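Local coordinates for protein RNA-dependent RNA Polymerase (Bombyx mori cytoplasmic polyhedrosis virus, PDB 6TZ0) that catalyses RNA-templated RNA synthesis, making plus strands in conservative transcription and probably the complementary minus strands during genome replication, at residues S140-L145 against M758-L763; C210-T215 against F735-S740; E434-E437 against A443-S446; A457-T462 against I466-K471. All coordinates share one frame; numbering follows the deposited sequence.

Contact 1. Residues S140-L145 against M758-L763; sequences SRFADL and MELNAL
Arg141 reaches from the loop 140-145 to Glu759 and Leu763 on helix 754-766, and Phe142 reaches to Leu760. The arginine leaves the backbone with CG anti to its N (chi1 -172°). From CB the chain runs to Arg141 CG, which lies over the centre of the Phe142 ring, 3.8 Å above its plane. Arg141 CD comes next and meets Leu763 CD1 at 3.7 Å. The chain then bends at chi3, and Arg141 NE also lies 3.7 Å from Leu763 CD1. This methyl covers one face of the guanidinium, off toward its rim. At the tip, Arg141 NH1 gives a hydrogen bond to Glu759 OE2 within a salt bridge. The modelled bond is implausibly short, so its length is doubtful. The carboxylate stands almost perpendicular to the guanidinium, with the planes 88° apart and Glu759 CD at the guanidinium edge. Glu759 OE2 also pairs with Arg744, which puts two positive groups at one oxygen. The Phe142 ring meets Leu760 obliquely, with Phe142 CZ 3.6 Å from Leu760 CD2. Backbone bonds between Arg141 and Trp742 tie the loop to the segment ahead of helix 754-766. The Phe142 side chain lies about 8 Å from that of Arg147, a residue of an ATP site. The contact thus joins the loop between helices 121-134 and 145-160, in the N-terminal region, to one side of helix 754-766.

Contact 2. Residues C210-T215 against F735-S740; sequences CCQVGT and FADRIS
Gln212 and Asp737 bring helix 206-218 of the N-terminal region against the loop that follows strand 732-733. This is a buried helix-to-loop contact, small in area and carried almost wholly by one polar pair. The polar approach is between Gln212 NE2 and Asp737 OD1, 3.1 Å apart. The angle at the amide is poor, so the pair is close but not hydrogen-bonded. The amide and carboxylate planes are only 27° apart, and the two side chains meet at a slant. Gln212 has CG anti to its backbone N and then bends at chi2 (65°), which turns its amide to the aspartate. Van der Waals contact adds to this, with Gln212 CD 3.4 Å and Gln212 CG 3.7 Å from Asp737 OD1. Asp737 also touches Asn340. Apolar packing lies farther along both segments. Cys210 and Cys211 pack against helix 145-160, Val213 packs against helix 224-237, and Ile739 rests on Leu763 of helix 754-766. Intrahelical bonds hold the helix side. Cys211 O accepts from both Thr215 N, at 2.9 Å, and Thr215 OG1, at 2.7 Å. These two donors reach the oxygen from opposite faces of its carbonyl plane, and Thr215 OG1 also bonds to Trp742 NE1.

Contact 3. Residues E434-E437 against A443-S446; sequences EKLE and AAWS
Glu434 N gives a nearly straight hydrogen bond to Ser446 O, 2.9 Å long with 175° at the hydrogen. The donor sits about 40° out of the carbonyl plane. The return bond runs from Ser446 N to Glu434 O at 3.3 Å and lies in the carbonyl plane. Together they form an antiparallel hydrogen-bonded pair of a beta hairpin. Toward the turn, the bond from Leu436 N to Ala444 O is weak. Ala443 N also bonds to Leu436 O, though its modelled length is doubtful. Next to the Glu434-Ser446 pair, Lys435 and Trp445 form a non-hydrogen-bonded pair. Trp445 CG is anti to the carbonyl carbon, which sets the ring against Lys435. Lys435 CB makes a CH-pi contact 3.9 Å from the centroid of the Trp445 six-membered ring. The approach is over the face, 18° off the ring normal. Trp445 CA adds a CA-H...O contact to Glu434 O at 3.5 Å. On the other face of the hairpin, Leu436 CD1 lies 4.2 Å from Ser446 CB and 4.3 Å from Ala444 CB. Ser446 OG bonds to Ser980 O and Ser448 N, and the backbone of Trp445 bonds to Met982. Strands 434-437 and 442-446 thus make a two-stranded sheet. Its Leu436 face packs on Val451, Met452 and Val455 of helix 449-455.

Contact 4. Residues A457-T462 against I466-K471; sequences AREYRT and IFKSLK
The link between helices 449-455 and 464-469 carries a surface salt bridge between Glu459 and Lys468. The link holds a short 3-10 segment, 457-458, then a type I beta turn from Glu459 to Thr462. Lys468 projects from the helix that follows. Lys468 NZ donates to Glu459 OE2 at 2.8 Å. The ammonium meets this oxygen on the syn side, 19° out of the carboxylate plane. The second oxygen, Glu459 OE1, is farther from Lys468 NZ, at 3.5 Å, so the grip is uneven. Glu459 CG lies between the backbone N and the carbonyl carbon (chi1 61°), and the chain is extended beyond it, which carries the carboxylate out toward the helix. Lys468 starts with CG anti to its N and bends at chi3 (72°), and the two side chains cross at about a right angle. The aliphatic part takes little part, with Lys468 CE 3.9 Å from Glu459 OE2. The turn has a further hold. Arg465, early in the helix, bonds to the carbonyl oxygens of Glu459 and Tyr460. Tyr460 and Arg461 both bind Asp414, and the Tyr460 ring atom CE2 lies over the centre of the Arg461 guanidinium. The loop also meets the neighbouring Viral structural protein 4 chain, where Arg458 bonds to Asn64 and Thr462 to Asn170 of that chain. The arrangement is a short connection between two successive helices, its type I turn bridged by an ion pair to the second, within the central polymerase domain.

In the fold
Contacts 1 and 2 are neighbours, with centres 13 Å apart. They touch where Leu763 meets Ile739 and where Arg141 NE comes near Ser740 O. Both bring the N-terminal region against the chain that runs from strand 732-733 into helix 754-766. Along the sequence contact 2 is nested inside the loop closed by contact 1, and contacts 3 and 4 lie inside both. Those two follow one another in the central polymerase domain, separated by helix 449-455, with centres 16 Å apart and no touch. They lie about 35 to 49 Å, centre to centre, from the first pair. The long-range pair thus joins regions distant in sequence, while the short-range pair lies within one local part of the polymerase domain.

Contact 1. Residues S140-L145 against M758-L763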
loop_
_atom_site.group_PDB
_atom_site.type_symbol
_atom_site.label_atom_id
_atom_site.label_comp_id
_atom_site.label_asym_id
_atom_site.label_seq_id
_atom_site.Cartn_x
_atom_site.Cartn_y
_atom_site.Cartn_z
ATOM N N SER A 140 18.862 -14.394 -2.500
ATOM C CA SER A 140 19.073 -15.153 -3.718
ATOM C C SER A 140 17.733 -15.586 -4.281
ATOM O O SER A 140 16.833 -15.980 -3.535
ATOM C CB SER A 140 19.964 -16.356 -3.464
ATOM O OG SER A 140 19.329 -17.277 -2.603
ATOM N N ARG A 141 17.605 -15.507 -5.599
ATOM C CA ARG A 141 16.313 -15.753 -6.215
ATOM C C ARG A 141 16.078 -17.223 -6.536
ATOM O O ARG A 141 14.969 -17.725 -6.329
ATOM C CB ARG A 141 16.169 -14.898 -7.475
ATOM C CG ARG A 141 14.779 -14.951 -8.085
ATOM C CD ARG A 141 14.638 -14.008 -9.248
ATOM N NE ARG A 141 14.662 -12.610 -8.845
ATOM C CZ ARG A 141 13.587 -11.917 -8.494
ATOM N NH1 ARG A 141 12.391 -12.481 -8.503
ATOM N NH2 ARG A 141 13.709 -10.649 -8.145
ATOM N N PHE A 142 17.090 -17.942 -7.013
ATOM C CA PHE A 142 16.844 -19.273 -7.547
ATOM C C PHE A 142 17.545 -20.380 -6.777
ATOM O O PHE A 142 16.939 -21.426 -6.520
ATOM C CB PHE A 142 17.256 -19.324 -9.021
ATOM C CG PHE A 142 16.468 -18.403 -9.891
ATOM C CD1 PHE A 142 15.133 -18.653 -10.153
ATOM C CD2 PHE A 142 17.064 -17.303 -10.474
ATOM C CE1 PHE A 142 14.405 -17.814 -10.963
ATOM C CE2 PHE A 142 16.339 -16.466 -11.289
ATOM C CZ PHE A 142 15.009 -16.724 -11.534
ATOM N N ALA A 143 18.800 -20.188 -6.402
ATOM C CA ALA A 143 19.581 -21.244 -5.778
ATOM C C ALA A 143 20.537 -20.584 -4.797
ATOM O O ALA A 143 20.316 -19.447 -4.374
ATOM C CB ALA A 143 20.306 -22.083 -6.843
ATOM N N ASP A 144 21.587 -21.300 -4.414
ATOM C CA ASP A 144 22.651 -20.686 -3.644
ATOM C C ASP A 144 23.389 -19.655 -4.492
ATOM O O ASP A 144 23.314 -19.653 -5.721
ATOM C CB ASP A 144 23.621 -21.747 -3.131
ATOM C CG ASP A 144 22.991 -22.649 -2.088
ATOM O OD1 ASP A 144 22.076 -22.187 -1.374
ATOM O OD2 ASP A 144 23.410 -23.822 -1.977
ATOM N N LEU A 145 24.115 -18.770 -3.811
ATOM C CA LEU A 145 24.750 -17.648 -4.490
ATOM C C LEU A 145 25.939 -18.087 -5.337
ATOM O O LEU A 145 26.224 -17.469 -6.374
ATOM C CB LEU A 145 25.167 -16.592 -3.463
ATOM C CG LEU A 145 26.385 -16.729 -2.543
ATOM C CD1 LEU A 145 26.664 -15.386 -1.920
ATOM C CD2 LEU A 145 26.204 -17.759 -1.449
ATOM N N MET A 758 8.670 -19.901 -14.700
ATOM C CA MET A 758 7.722 -18.865 -15.091
ATOM C C MET A 758 8.173 -17.495 -14.598
ATOM O O MET A 758 8.053 -16.498 -15.322
ATOM C CB MET A 758 6.326 -19.197 -14.566
ATOM C CG MET A 758 5.239 -18.285 -15.113
ATOM S SD MET A 758 3.572 -18.647 -14.535
ATOM C CE MET A 758 3.622 -17.949 -12.890
ATOM N N GLU A 759 8.733 -17.438 -13.389
ATOM C CA GLU A 759 9.281 -16.190 -12.864
ATOM C C GLU A 759 10.495 -15.733 -13.661
ATOM O O GLU A 759 10.643 -14.537 -13.952
ATOM C CB GLU A 759 9.642 -16.372 -11.393
ATOM C CG GLU A 759 10.201 -15.142 -10.720
ATOM C CD GLU A 759 10.508 -15.373 -9.255
ATOM O OE1 GLU A 759 10.294 -16.504 -8.770
ATOM O OE2 GLU A 759 10.966 -14.424 -8.586
ATOM N N LEU A 760 11.365 -16.675 -14.035
ATOM C CA LEU A 760 12.536 -16.334 -14.833
ATOM C C LEU A 760 12.136 -15.840 -16.218
ATOM O O LEU A 760 12.705 -14.863 -16.714
ATOM C CB LEU A 760 13.479 -17.540 -14.911
ATOM C CG LEU A 760 14.910 -17.463 -15.463
ATOM C CD1 LEU A 760 14.987 -17.662 -16.966
ATOM C CD2 LEU A 760 15.551 -16.137 -15.090
ATOM N N ASN A 761 11.137 -16.473 -16.836
ATOM C CA ASN A 761 10.667 -16.037 -18.147
ATOM C C ASN A 761 9.995 -14.673 -18.077
ATOM O O ASN A 761 10.149 -13.862 -18.994
ATOM C CB ASN A 761 9.708 -17.066 -18.739
ATOM C CG ASN A 761 10.418 -18.300 -19.233
ATOM O OD1 ASN A 761 11.491 -18.213 -19.823
ATOM N ND2 ASN A 761 9.816 -19.456 -19.015
ATOM N N ALA A 762 9.273 -14.390 -16.991
ATOM C CA ALA A 762 8.662 -13.071 -16.845
ATOM C C ALA A 762 9.715 -11.984 -16.657
ATOM O O ALA A 762 9.587 -10.892 -17.217
ATOM C CB ALA A 762 7.678 -13.070 -15.680
ATOM N N LEU A 763 10.779 -12.270 -15.900
ATOM C CA LEU A 763 11.837 -11.276 -15.725
ATOM C C LEU A 763 12.644 -11.063 -17.001
ATOM O O LEU A 763 13.053 -9.930 -17.300
ATOM C CB LEU A 763 12.757 -11.698 -14.586
ATOM C CG LEU A 763 12.186 -11.630 -13.174
ATOM C CD1 LEU A 763 13.132 -12.301 -12.225
ATOM C CD2 LEU A 763 11.984 -10.196 -12.759
#

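Contact 2. Residues C210-T215 against F735-S740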
loop_
_atom_site.group_PDB
_atom_site.type_symbol
_atom_site.label_atom_id
_atom_site.label_comp_id
_atom_site.label_asym_id
_atom_site.label_seq_id
_atom_site.Cartn_x
_atom_site.Cartn_y
_atom_site.Cartn_z
ATOM N N CYS A 210 28.957 -9.030 -8.677
ATOM C CA CYS A 210 29.586 -9.658 -9.833
ATOM C C CYS A 210 28.563 -10.299 -10.760
ATOM O O CYS A 210 28.747 -10.271 -11.983
ATOM C CB CYS A 210 30.607 -10.703 -9.382
ATOM S SG CYS A 210 32.098 -10.053 -8.615
ATOM N N CYS A 211 27.484 -10.862 -10.203
ATOM C CA CYS A 211 26.407 -11.392 -11.040
ATOM C C CYS A 211 25.730 -10.292 -11.850
ATOM O O CYS A 211 25.419 -10.485 -13.032
ATOM C CB CYS A 211 25.378 -12.130 -10.187
ATOM S SG CYS A 211 25.903 -13.720 -9.539
ATOM N N GLN A 212 25.540 -9.115 -11.253
ATOM C CA GLN A 212 24.920 -8.017 -11.988
ATOM C C GLN A 212 25.855 -7.443 -13.048
ATOM O O GLN A 212 25.407 -7.075 -14.141
ATOM C CB GLN A 212 24.475 -6.922 -11.023
ATOM C CG GLN A 212 23.671 -5.831 -11.690
ATOM C CD GLN A 212 22.349 -6.341 -12.214
ATOM O OE1 GLN A 212 21.667 -7.121 -11.554
ATOM N NE2 GLN A 212 21.981 -5.908 -13.411
ATOM N N VAL A 213 27.154 -7.363 -12.754
ATOM C CA VAL A 213 28.094 -6.846 -13.746
ATOM C C VAL A 213 28.232 -7.821 -14.913
ATOM O O VAL A 213 28.295 -7.412 -16.080
ATOM C CB VAL A 213 29.443 -6.516 -13.078
ATOM C CG1 VAL A 213 30.496 -6.150 -14.095
ATOM C CG2 VAL A 213 29.262 -5.354 -12.136
ATOM N N GLY A 214 28.194 -9.123 -14.631
ATOM C CA GLY A 214 28.183 -10.095 -15.709
ATOM C C GLY A 214 26.899 -10.090 -16.513
ATOM O O GLY A 214 26.922 -10.336 -17.724
ATOM N N THR A 215 25.770 -9.803 -15.863
ATOM C CA THR A 215 24.511 -9.635 -16.582
ATOM C C THR A 215 24.557 -8.413 -17.492
ATOM O O THR A 215 24.035 -8.443 -18.611
ATOM C CB THR A 215 23.365 -9.530 -15.578
ATOM O OG1 THR A 215 23.350 -10.705 -14.763
ATOM C CG2 THR A 215 22.023 -9.415 -16.270
ATOM N N PHE A 735 15.304 1.112 -18.456
ATOM C CA PHE A 735 16.159 1.015 -17.272
ATOM C C PHE A 735 16.341 -0.473 -16.972
ATOM O O PHE A 735 15.545 -1.076 -16.250
ATOM C CB PHE A 735 15.547 1.753 -16.071
ATOM C CG PHE A 735 15.453 3.255 -16.227
ATOM C CD1 PHE A 735 16.167 3.936 -17.201
ATOM C CD2 PHE A 735 14.640 3.986 -15.374
ATOM C CE1 PHE A 735 16.058 5.309 -17.328
ATOM C CE2 PHE A 735 14.534 5.357 -15.491
ATOM C CZ PHE A 735 15.242 6.018 -16.467
ATOM N N ALA A 736 17.397 -1.066 -17.531
ATOM C CA ALA A 736 17.621 -2.497 -17.379
ATOM C C ALA A 736 18.176 -2.870 -16.017
ATOM O O ALA A 736 18.110 -4.043 -15.637
ATOM C CB ALA A 736 18.575 -3.010 -18.454
ATOM N N ASP A 737 18.717 -1.916 -15.273
ATOM C CA ASP A 737 19.324 -2.221 -13.992
ATOM C C ASP A 737 18.335 -2.054 -12.844
ATOM O O ASP A 737 18.742 -1.984 -11.681
ATOM C CB ASP A 737 20.564 -1.352 -13.795
ATOM C CG ASP A 737 21.589 -1.996 -12.883
ATOM O OD1 ASP A 737 21.315 -3.086 -12.337
ATOM O OD2 ASP A 737 22.690 -1.435 -12.741
ATOM N N ARG A 738 17.047 -1.990 -13.150
ATOM C CA ARG A 738 15.992 -2.008 -12.151
ATOM C C ARG A 738 15.361 -3.381 -12.015
ATOM O O ARG A 738 14.480 -3.565 -11.169
ATOM C CB ARG A 738 14.925 -0.977 -12.510
ATOM C CG ARG A 738 15.457 0.431 -12.558
ATOM C CD ARG A 738 15.851 0.880 -11.179
ATOM N NE ARG A 738 14.694 0.918 -10.295
ATOM C CZ ARG A 738 13.951 1.999 -10.095
ATOM N NH1 ARG A 738 12.910 1.949 -9.276
ATOM N NH2 ARG A 738 14.270 3.139 -10.691
ATOM N N ILE A 739 15.788 -4.338 -12.830
ATOM C CA ILE A 739 15.297 -5.708 -12.792
ATOM C C ILE A 739 16.444 -6.594 -12.342
ATOM O O ILE A 739 17.501 -6.622 -12.981
ATOM C CB ILE A 739 14.768 -6.147 -14.159
ATOM C CG1 ILE A 739 13.584 -5.273 -14.548
ATOM C CG2 ILE A 739 14.388 -7.615 -14.138
ATOM C CD1 ILE A 739 13.238 -5.379 -15.976
ATOM N N SER A 740 16.238 -7.320 -11.252
ATOM C CA SER A 740 17.274 -8.157 -10.665
ATOM C C SER A 740 16.940 -9.609 -10.947
ATOM O O SER A 740 15.954 -10.139 -10.427
ATOM C CB SER A 740 17.392 -7.917 -9.167
ATOM O OG SER A 740 18.454 -8.677 -8.627
#

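Contact 3. Residues E434-E437 against A443-S446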
loop_
_atom_site.group_PDB
_atom_site.type_symbol
_atom_site.label_atom_id
_atom_site.label_comp_id
_atom_site.label_asym_id
_atom_site.label_seq_id
_atom_site.Cartn_x
_atom_site.Cartn_y
_atom_site.Cartn_z
ATOM N N GLU A 434 -3.124 -12.983 13.801
ATOM C CA GLU A 434 -3.615 -12.458 15.063
ATOM C C GLU A 434 -4.720 -13.335 15.630
ATOM O O GLU A 434 -5.367 -14.101 14.913
ATOM C CB GLU A 434 -4.135 -11.029 14.905
ATOM C CG GLU A 434 -3.055 -10.014 14.602
ATOM C CD GLU A 434 -3.597 -8.607 14.484
ATOM O OE1 GLU A 434 -4.834 -8.440 14.516
ATOM O OE2 GLU A 434 -2.785 -7.665 14.363
ATOM N N LYS A 435 -4.925 -13.200 16.935
ATOM C CA LYS A 435 -5.954 -13.939 17.646
ATOM C C LYS A 435 -7.294 -13.232 17.500
ATOM O O LYS A 435 -7.365 -12.001 17.531
ATOM C CB LYS A 435 -5.562 -14.062 19.117
ATOM C CG LYS A 435 -6.475 -14.896 19.978
ATOM C CD LYS A 435 -5.877 -15.045 21.363
ATOM C CE LYS A 435 -5.928 -13.731 22.127
ATOM N NZ LYS A 435 -5.452 -13.883 23.530
ATOM N N LEU A 436 -8.361 -14.015 17.329
ATOM C CA LEU A 436 -9.685 -13.487 16.996
ATOM C C LEU A 436 -10.695 -13.988 18.025
ATOM O O LEU A 436 -11.186 -15.112 17.917
ATOM C CB LEU A 436 -10.085 -13.900 15.586
ATOM C CG LEU A 436 -9.137 -13.485 14.459
ATOM C CD1 LEU A 436 -9.640 -13.967 13.110
ATOM C CD2 LEU A 436 -8.929 -11.999 14.464
ATOM N N GLU A 437 -11.014 -13.154 19.013
ATOM C CA GLU A 437 -11.987 -13.487 20.045
ATOM C C GLU A 437 -13.008 -12.365 20.179
ATOM O O GLU A 437 -12.670 -11.186 20.041
ATOM C CB GLU A 437 -11.303 -13.752 21.395
ATOM C CG GLU A 437 -10.483 -12.595 21.941
ATOM C CD GLU A 437 -9.892 -12.887 23.303
ATOM O OE1 GLU A 437 -10.147 -13.985 23.839
ATOM O OE2 GLU A 437 -9.172 -12.018 23.837
ATOM N N ALA A 443 -11.975 -17.448 18.133
ATOM C CA ALA A 443 -12.613 -18.006 16.953
ATOM C C ALA A 443 -11.606 -18.612 15.987
ATOM O O ALA A 443 -11.750 -19.773 15.596
ATOM C CB ALA A 443 -13.447 -16.930 16.249
ATOM N N ALA A 444 -10.581 -17.856 15.600
ATOM C CA ALA A 444 -9.580 -18.361 14.675
ATOM C C ALA A 444 -8.268 -17.621 14.884
ATOM O O ALA A 444 -8.188 -16.638 15.624
ATOM C CB ALA A 444 -10.049 -18.227 13.223
ATOM N N TRP A 445 -7.226 -18.134 14.237
ATOM C CA TRP A 445 -5.969 -17.429 14.033
ATOM C C TRP A 445 -5.848 -17.162 12.544
ATOM O O TRP A 445 -5.854 -18.102 11.744
ATOM C CB TRP A 445 -4.780 -18.254 14.525
ATOM C CG TRP A 445 -4.674 -18.372 16.005
ATOM C CD1 TRP A 445 -5.244 -19.326 16.791
ATOM C CD2 TRP A 445 -3.901 -17.546 16.874
ATOM N NE1 TRP A 445 -4.899 -19.128 18.100
ATOM C CE2 TRP A 445 -4.072 -18.040 18.179
ATOM C CE3 TRP A 445 -3.088 -16.428 16.677
ATOM C CZ2 TRP A 445 -3.463 -17.456 19.285
ATOM C CZ3 TRP A 445 -2.483 -15.848 17.776
ATOM C CH2 TRP A 445 -2.675 -16.364 19.063
ATOM N N SER A 446 -5.744 -15.890 12.171
ATOM C CA SER A 446 -5.709 -15.538 10.761
ATOM C C SER A 446 -5.035 -14.188 10.597
ATOM O O SER A 446 -4.904 -13.414 11.546
ATOM C CB SER A 446 -7.115 -15.510 10.162
ATOM O OG SER A 446 -7.060 -15.206 8.782
#

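Contact 4. Residues A457-T462 against I466-K471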
loop_
_atom_site.group_PDB
_atom_site.type_symbol
_atom_site.label_atom_id
_atom_site.label_comp_id
_atom_site.label_asym_id
_atom_site.label_seq_id
_atom_site.Cartn_x
_atom_site.Cartn_y
_atom_site.Cartn_z
ATOM N N ALA A 457 -18.398 -9.507 12.846
ATOM C CA ALA A 457 -19.499 -8.994 12.045
ATOM C C ALA A 457 -20.694 -8.582 12.886
ATOM O O ALA A 457 -21.555 -7.848 12.395
ATOM C CB ALA A 457 -19.930 -10.040 11.024
ATOM N N ARG A 458 -20.767 -9.026 14.140
ATOM C CA ARG A 458 -21.882 -8.657 15.000
ATOM C C ARG A 458 -21.811 -7.210 15.454
ATOM O O ARG A 458 -22.814 -6.678 15.938
ATOM C CB ARG A 458 -21.928 -9.566 16.225
ATOM C CG ARG A 458 -20.830 -9.302 17.223
ATOM C CD ARG A 458 -20.868 -10.283 18.370
ATOM N NE ARG A 458 -20.429 -11.612 17.957
ATOM C CZ ARG A 458 -20.435 -12.682 18.743
ATOM N NH1 ARG A 458 -20.844 -12.579 19.997
ATOM N NH2 ARG A 458 -20.020 -13.850 18.279
ATOM N N GLU A 459 -20.660 -6.560 15.311
ATOM C CA GLU A 459 -20.489 -5.182 15.742
ATOM C C GLU A 459 -20.130 -4.263 14.583
ATOM O O GLU A 459 -19.538 -3.204 14.800
ATOM C CB GLU A 459 -19.441 -5.103 16.852
ATOM C CG GLU A 459 -18.057 -5.568 16.470
ATOM C CD GLU A 459 -17.094 -5.474 17.630
ATOM O OE1 GLU A 459 -17.540 -5.132 18.743
ATOM O OE2 GLU A 459 -15.886 -5.714 17.426
ATOM N N TYR A 460 -20.500 -4.641 13.360
ATOM C CA TYR A 460 -20.285 -3.778 12.205
ATOM C C TYR A 460 -21.143 -2.521 12.268
ATOM O O TYR A 460 -20.734 -1.472 11.763
ATOM C CB TYR A 460 -20.566 -4.559 10.922
ATOM C CG TYR A 460 -20.424 -3.760 9.650
ATOM C CD1 TYR A 460 -19.175 -3.401 9.168
ATOM C CD2 TYR A 460 -21.541 -3.383 8.920
ATOM C CE1 TYR A 460 -19.045 -2.675 8.004
ATOM C CE2 TYR A 460 -21.422 -2.664 7.753
ATOM C CZ TYR A 460 -20.174 -2.309 7.304
ATOM O OH TYR A 460 -20.052 -1.586 6.148
ATOM N N ARG A 461 -22.310 -2.597 12.898
ATOM C CA ARG A 461 -23.226 -1.474 13.007
ATOM C C ARG A 461 -23.135 -0.769 14.351
ATOM O O ARG A 461 -23.960 0.100 14.636
ATOM C CB ARG A 461 -24.661 -1.943 12.781
ATOM C CG ARG A 461 -24.919 -2.596 11.444
ATOM C CD ARG A 461 -24.888 -1.620 10.296
ATOM N NE ARG A 461 -25.248 -2.273 9.045
ATOM C CZ ARG A 461 -25.249 -1.683 7.858
ATOM N NH1 ARG A 461 -24.908 -0.413 7.746
ATOM N NH2 ARG A 461 -25.590 -2.370 6.785
ATOM N N THR A 462 -22.167 -1.123 15.181
ATOM C CA THR A 462 -22.043 -0.609 16.536
ATOM C C THR A 462 -21.063 0.546 16.566
ATOM O O THR A 462 -19.932 0.394 16.092
ATOM C CB THR A 462 -21.573 -1.713 17.474
ATOM O OG1 THR A 462 -22.526 -2.780 17.461
ATOM C CG2 THR A 462 -21.428 -1.201 18.886
ATOM N N ILE A 466 -15.457 2.055 16.468
ATOM C CA ILE A 466 -14.535 3.078 15.986
ATOM C C ILE A 466 -13.671 3.609 17.127
ATOM O O ILE A 466 -12.447 3.765 16.994
ATOM C CB ILE A 466 -15.334 4.207 15.314
ATOM C CG1 ILE A 466 -16.249 3.642 14.222
ATOM C CG2 ILE A 466 -14.407 5.253 14.766
ATOM C CD1 ILE A 466 -15.534 2.923 13.110
ATOM N N PHE A 467 -14.292 3.868 18.279
ATOM C CA PHE A 467 -13.530 4.363 19.415
ATOM C C PHE A 467 -12.646 3.277 19.998
ATOM O O PHE A 467 -11.585 3.577 20.546
ATOM C CB PHE A 467 -14.461 4.909 20.492
ATOM C CG PHE A 467 -15.431 5.927 19.991
ATOM C CD1 PHE A 467 -14.992 7.118 19.455
ATOM C CD2 PHE A 467 -16.791 5.719 20.129
ATOM C CE1 PHE A 467 -15.888 8.060 19.006
ATOM C CE2 PHE A 467 -17.691 6.656 19.691
ATOM C CZ PHE A 467 -17.240 7.829 19.133
ATOM N N LYS A 468 -13.062 2.016 19.884
ATOM C CA LYS A 468 -12.190 0.912 20.264
ATOM C C LYS A 468 -10.966 0.843 19.359
ATOM O O LYS A 468 -9.860 0.540 19.819
ATOM C CB LYS A 468 -12.975 -0.397 20.219
ATOM C CG LYS A 468 -12.205 -1.609 20.672
ATOM C CD LYS A 468 -13.088 -2.838 20.686
ATOM C CE LYS A 468 -13.388 -3.301 19.273
ATOM N NZ LYS A 468 -14.140 -4.588 19.258
ATOM N N SER A 469 -11.139 1.144 18.071
ATOM C CA SER A 469 -10.000 1.161 17.160
ATOM C C SER A 469 -9.061 2.328 17.399
ATOM O O SER A 469 -7.871 2.216 17.093
ATOM C CB SER A 469 -10.461 1.237 15.724
ATOM O OG SER A 469 -11.041 2.497 15.448
ATOM N N LEU A 470 -9.561 3.445 17.928
ATOM C CA LEU A 470 -8.672 4.565 18.252
ATOM C C LEU A 470 -7.704 4.277 19.399
ATOM O O LEU A 470 -6.834 5.109 19.670
ATOM C CB LEU A 470 -9.477 5.813 18.601
ATOM C CG LEU A 470 -10.212 6.521 17.471
ATOM C CD1 LEU A 470 -11.044 7.646 18.031
ATOM C CD2 LEU A 470 -9.217 7.034 16.464
ATOM N N LYS A 471 -7.840 3.142 20.082
ATOM C CA LYS A 471 -6.980 2.766 21.191
ATOM C C LYS A 471 -5.794 1.915 20.749
ATOM O O LYS A 471 -4.782 1.871 21.452
ATOM C CB LYS A 471 -7.827 2.009 22.211
ATOM C CG LYS A 471 -7.253 1.827 23.590
ATOM C CD LYS A 471 -8.202 0.957 24.391
ATOM C CE LYS A 471 -9.516 1.681 24.636
ATOM N NZ LYS A 471 -10.451 0.905 25.486
#